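Local coordinates for protein farnesyl pyrophosphate synthetase (Staphylococcus aureus, PDB 5H9D) that probably catalyses chain elongation of prenyl diphosphates to heptaprenyl diphosphate, as a magnesium-dependent member of the FPP/GGPP synthase family, at residues S32-S37 with K99-T104; E253-R256 with K262-E265. All coordinates share one frame; numbering follows the deposited sequence.

Overall arrangement
Both contacts fall within the polyprenyl synthetase family region of an almost wholly helical chain. Interaction 1 joins helix 26-38 to the turn between helix 97-100 and helix 103-121. It lies about 20 Å from the centre of the chain and has a phosphate ion, probably from the crystallisation liquor, weakly bound at its edge. Interaction 2 lies about 27 Å from that centre and closes the loop between helix 246-253 and helix 261-272. The centres of the two are 33 Å apart, and their nearest atoms about 19 Å. They do not touch and follow one another along the chain. The first borders the partner subunit; the second meets no other chain of the assembly.

Interaction 1 of 2, residues S32-S37 with K99-T104; sequences SLHLLS and KKWDQT. With PO4 (phosphate ion), chain H.
His34 and Lys100 meet on the surface of the mostly helical prenyl synthase fold, where helix 26-38 faces the turn between helix 97-100 and helix 103-121. The close part is a CH-pi contact. Lys100 CD sits over one face of the imidazole, 3.6 Å from the ring centroid of His34 and 18° off the ring normal. His34 carries its ring anti to the backbone N (chi1 176°), which turns it to the lysine chain. The ring has a partner outside the two segments: His34 NE2 is hydrogen-bonded to Leu95 O of the small two-stranded sheet. Lys100 also runs over the indole: its CG lies 3.9 Å above the ring plane of Trp101, toward the rim. Trp101 itself reaches helix 26-38 at Val27, Gln30 and Ala31, and its edge meets His34 more distantly, where Trp101 CH2 lies 4.2 Å from His34 CB.

The outer side is looser. The lysine chain bends at its last torsion, and Lys100 NZ makes a weak hydrogen bond of 3.3 Å to O2 of the phosphate ion. Beyond the turn, Thr104 packs on His112 of the partner subunit. Asp102 is the N-cap of helix 103-121: its OD2 accepts from Thr104 N at 3.0 Å, met from above the carboxylate plane.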
# COMPACT_ATOMS: atom_id res chain seq x y z
N SER A 32 5.63 9.87 10.43
CA SER A 32 5.17 10.28 9.12
C SER A 32 6.00 11.46 8.59
O SER A 32 6.40 11.47 7.43
CB SER A 32 3.69 10.66 9.17
OG SER A 32 2.91 9.55 9.54
N LEU A 33 6.26 12.45 9.44
CA LEU A 33 7.05 13.62 9.06
C LEU A 33 8.53 13.26 8.83
O LEU A 33 9.19 13.79 7.94
CB LEU A 33 6.95 14.69 10.14
CG LEU A 33 7.73 15.95 9.80
CD1 LEU A 33 7.21 16.60 8.49
CD2 LEU A 33 7.64 16.90 10.95
N HIS A 34 9.04 12.34 9.64
CA HIS A 34 10.41 11.90 9.46
C HIS A 34 10.55 11.40 8.01
O HIS A 34 11.42 11.86 7.29
CB HIS A 34 10.72 10.76 10.42
CG HIS A 34 12.09 10.17 10.24
ND1 HIS A 34 13.23 10.94 10.20
CD2 HIS A 34 12.49 8.88 10.12
CE1 HIS A 34 14.28 10.15 10.07
NE2 HIS A 34 13.86 8.89 10.02
N LEU A 35 9.69 10.46 7.61
CA LEU A 35 9.69 9.90 6.26
C LEU A 35 9.38 10.95 5.20
O LEU A 35 10.08 11.08 4.20
CB LEU A 35 8.66 8.79 6.15
CG LEU A 35 8.49 8.09 4.80
CD1 LEU A 35 9.77 7.35 4.42
CD2 LEU A 35 7.32 7.12 4.87
N LEU A 36 8.32 11.73 5.42
CA LEU A 36 7.93 12.74 4.46
C LEU A 36 9.03 13.75 4.10
O LEU A 36 9.22 14.09 2.93
CB LEU A 36 6.71 13.49 4.99
CG LEU A 36 6.20 14.51 3.99
CD1 LEU A 36 5.60 13.74 2.84
CD2 LEU A 36 5.22 15.46 4.62
N SER A 37 9.73 14.22 5.11
CA SER A 37 10.80 15.21 4.96
C SER A 37 12.19 14.69 4.60
O SER A 37 13.04 15.48 4.21
CB SER A 37 10.92 16.01 6.25
OG SER A 37 11.13 15.10 7.33
N LYS A 99 13.40 1.24 12.69
CA LYS A 99 14.67 1.34 13.41
C LYS A 99 14.83 2.56 14.29
O LYS A 99 15.57 2.51 15.26
CB LYS A 99 15.87 1.28 12.45
CG LYS A 99 16.21 -0.14 12.01
CD LYS A 99 17.66 -0.25 11.60
CE LYS A 99 17.98 -1.67 11.16
NZ LYS A 99 17.40 -2.63 12.16
N LYS A 100 14.12 3.64 13.96
CA LYS A 100 14.19 4.86 14.76
C LYS A 100 13.31 4.70 15.98
O LYS A 100 13.54 5.31 16.99
CB LYS A 100 13.69 6.04 13.94
CG LYS A 100 14.24 7.38 14.35
CD LYS A 100 13.64 8.48 13.50
CE LYS A 100 14.43 9.78 13.64
NZ LYS A 100 14.89 10.02 15.04
N TRP A 101 12.29 3.86 15.88
CA TRP A 101 11.37 3.61 16.98
C TRP A 101 11.32 2.09 17.18
O TRP A 101 12.13 1.52 17.91
CB TRP A 101 9.96 4.15 16.65
CG TRP A 101 9.81 5.66 16.75
CD1 TRP A 101 9.46 6.39 17.86
CD2 TRP A 101 9.95 6.62 15.68
NE1 TRP A 101 9.39 7.72 17.55
CE2 TRP A 101 9.69 7.89 16.23
CE3 TRP A 101 10.30 6.52 14.33
CZ2 TRP A 101 9.75 9.06 15.47
CZ3 TRP A 101 10.36 7.70 13.57
CH2 TRP A 101 10.08 8.94 14.15
N ASP A 102 10.37 1.42 16.54
CA ASP A 102 10.29 -0.02 16.63
C ASP A 102 9.31 -0.58 15.61
O ASP A 102 8.67 0.16 14.87
CB ASP A 102 9.94 -0.48 18.06
CG ASP A 102 8.53 -0.13 18.47
OD1 ASP A 102 8.25 1.05 18.81
OD2 ASP A 102 7.68 -1.04 18.43
N GLN A 103 9.22 -1.90 15.58
CA GLN A 103 8.36 -2.59 14.63
C GLN A 103 6.88 -2.29 14.79
O GLN A 103 6.19 -2.15 13.79
CB GLN A 103 8.61 -4.10 14.70
CG GLN A 103 8.11 -4.88 13.50
CD GLN A 103 8.51 -6.36 13.53
OE1 GLN A 103 9.70 -6.71 13.61
NE2 GLN A 103 7.51 -7.25 13.45
N THR A 104 6.40 -2.19 16.03
CA THR A 104 4.98 -1.92 16.26
C THR A 104 4.65 -0.56 15.68
O THR A 104 3.62 -0.37 15.03
CB THR A 104 4.59 -1.87 17.77
OG1 THR A 104 5.10 -3.03 18.47
CG2 THR A 104 3.08 -1.83 17.90
P PO4 H . 18.06 10.74 13.30
O1 PO4 H . 17.51 12.12 13.22
O2 PO4 H . 18.14 10.32 14.72
O3 PO4 H . 17.18 9.81 12.55
O4 PO4 H . 19.42 10.72 12.70

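Interaction 2 of 2, residues E253-R256 with K262-E265; sequences EQLR and KEFE
Leu255 sets its CD1 methyl over the face of the Phe264 ring and joins the loop after helix 246-253 to the first turns of helix 261-272 in the mostly helical prenyl synthase fold. The contact is apolar and centred. Leu255 CD1 stands 3.9 Å from the centroid of the Phe264 ring and only 8° off its normal, a CH-pi contact. The second methyl touches nearer the rim, with Leu255 CD2 3.7 Å from Phe264 CE1. Two torsions bring the groups together. Leu255 points CG roughly opposite its own N (chi1 -160°), while Phe264 CG lies anti to the carbonyl carbon (chi1 -87°), which brings the ring toward Leu255. Next along the loop, the carbonyl of Arg256 approaches the same ring obliquely, its O 3.8 Å from Phe264 CE2. At the flank, Leu255 CD1 touches the first side-chain carbon of Glu263, CB, at 4.3 Å.

The next shell packs against both partners. Leu229 of helix 227-230 touches Leu255 and Phe264, and Leu230 and Phe152 also touch the phenyl ring, so the pair is buried against neighbouring parts of the fold. The charged ends turn to other partners. Glu263 OE1 forms a salt bridge with Lys251 NZ of helix 246-253, a second tie between the two helices. Within the loop, the backbone N of Arg256 is hydrogen-bonded to Ser259 OG, and Arg256 NH1 is salt-bridged to Asp258 OD2.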
# COMPACT_ATOMS: atom_id res chain seq x y z
N GLU A 253 20.71 -21.26 -10.09
CA GLU A 253 19.87 -22.33 -9.58
C GLU A 253 20.31 -22.76 -8.18
O GLU A 253 19.49 -23.23 -7.40
CB GLU A 253 19.95 -23.59 -10.46
CG GLU A 253 19.23 -23.57 -11.81
CD GLU A 253 19.10 -24.98 -12.40
OE1 GLU A 253 19.90 -25.87 -12.01
OE2 GLU A 253 18.21 -25.20 -13.25
N GLN A 254 21.59 -22.63 -7.88
CA GLN A 254 22.10 -23.05 -6.57
C GLN A 254 22.16 -21.94 -5.56
O GLN A 254 22.67 -22.13 -4.46
CB GLN A 254 23.53 -23.60 -6.68
CG GLN A 254 23.83 -24.52 -7.86
CD GLN A 254 22.99 -25.78 -7.85
OE1 GLN A 254 23.02 -26.56 -6.90
NE2 GLN A 254 22.24 -25.99 -8.93
N LEU A 255 21.63 -20.77 -5.92
CA LEU A 255 21.72 -19.61 -5.03
C LEU A 255 20.57 -19.34 -4.06
O LEU A 255 19.42 -19.31 -4.46
CB LEU A 255 21.98 -18.36 -5.89
CG LEU A 255 22.56 -17.09 -5.26
CD1 LEU A 255 23.97 -17.34 -4.75
CD2 LEU A 255 22.57 -15.99 -6.30
N ARG A 256 20.91 -19.16 -2.78
CA ARG A 256 19.92 -18.85 -1.74
C ARG A 256 20.54 -18.12 -0.56
O ARG A 256 21.75 -18.08 -0.41
CB ARG A 256 19.16 -20.10 -1.23
CG ARG A 256 19.89 -21.44 -1.31
CD ARG A 256 20.96 -21.61 -0.25
NE ARG A 256 21.64 -22.89 -0.46
CZ ARG A 256 22.75 -23.27 0.17
NH1 ARG A 256 23.32 -22.47 1.07
NH2 ARG A 256 23.28 -24.45 -0.12
N LYS A 262 30.48 -14.55 -1.23
CA LYS A 262 31.32 -14.54 -2.42
C LYS A 262 30.67 -15.15 -3.66
O LYS A 262 31.05 -14.82 -4.79
CB LYS A 262 32.65 -15.24 -2.15
CG LYS A 262 33.85 -14.50 -2.75
CD LYS A 262 35.17 -15.03 -2.18
CE LYS A 262 36.33 -14.08 -2.47
NZ LYS A 262 36.12 -12.73 -1.86
N GLU A 263 29.70 -16.04 -3.47
CA GLU A 263 29.03 -16.61 -4.63
C GLU A 263 28.15 -15.48 -5.16
O GLU A 263 27.95 -15.32 -6.36
CB GLU A 263 28.20 -17.85 -4.24
CG GLU A 263 28.84 -19.18 -4.67
CD GLU A 263 28.61 -19.52 -6.15
OE1 GLU A 263 29.47 -20.21 -6.75
OE2 GLU A 263 27.56 -19.13 -6.70
N PHE A 264 27.64 -14.68 -4.23
CA PHE A 264 26.83 -13.54 -4.57
C PHE A 264 27.69 -12.50 -5.29
O PHE A 264 27.39 -12.07 -6.41
CB PHE A 264 26.24 -12.94 -3.31
CG PHE A 264 24.94 -13.56 -2.91
CD1 PHE A 264 23.80 -13.34 -3.65
CD2 PHE A 264 24.86 -14.35 -1.77
CE1 PHE A 264 22.59 -13.89 -3.27
CE2 PHE A 264 23.65 -14.91 -1.39
CZ PHE A 264 22.51 -14.68 -2.14
N GLU A 265 28.77 -12.07 -4.63
CA GLU A 265 29.68 -11.10 -5.23
C GLU A 265 30.00 -11.56 -6.65
O GLU A 265 29.91 -10.78 -7.59
CB GLU A 265 30.97 -11.01 -4.41
CG GLU A 265 30.92 -10.07 -3.21
CD GLU A 265 31.52 -8.70 -3.51
OE1 GLU A 265 31.69 -7.91 -2.56
OE2 GLU A 265 31.82 -8.43 -4.70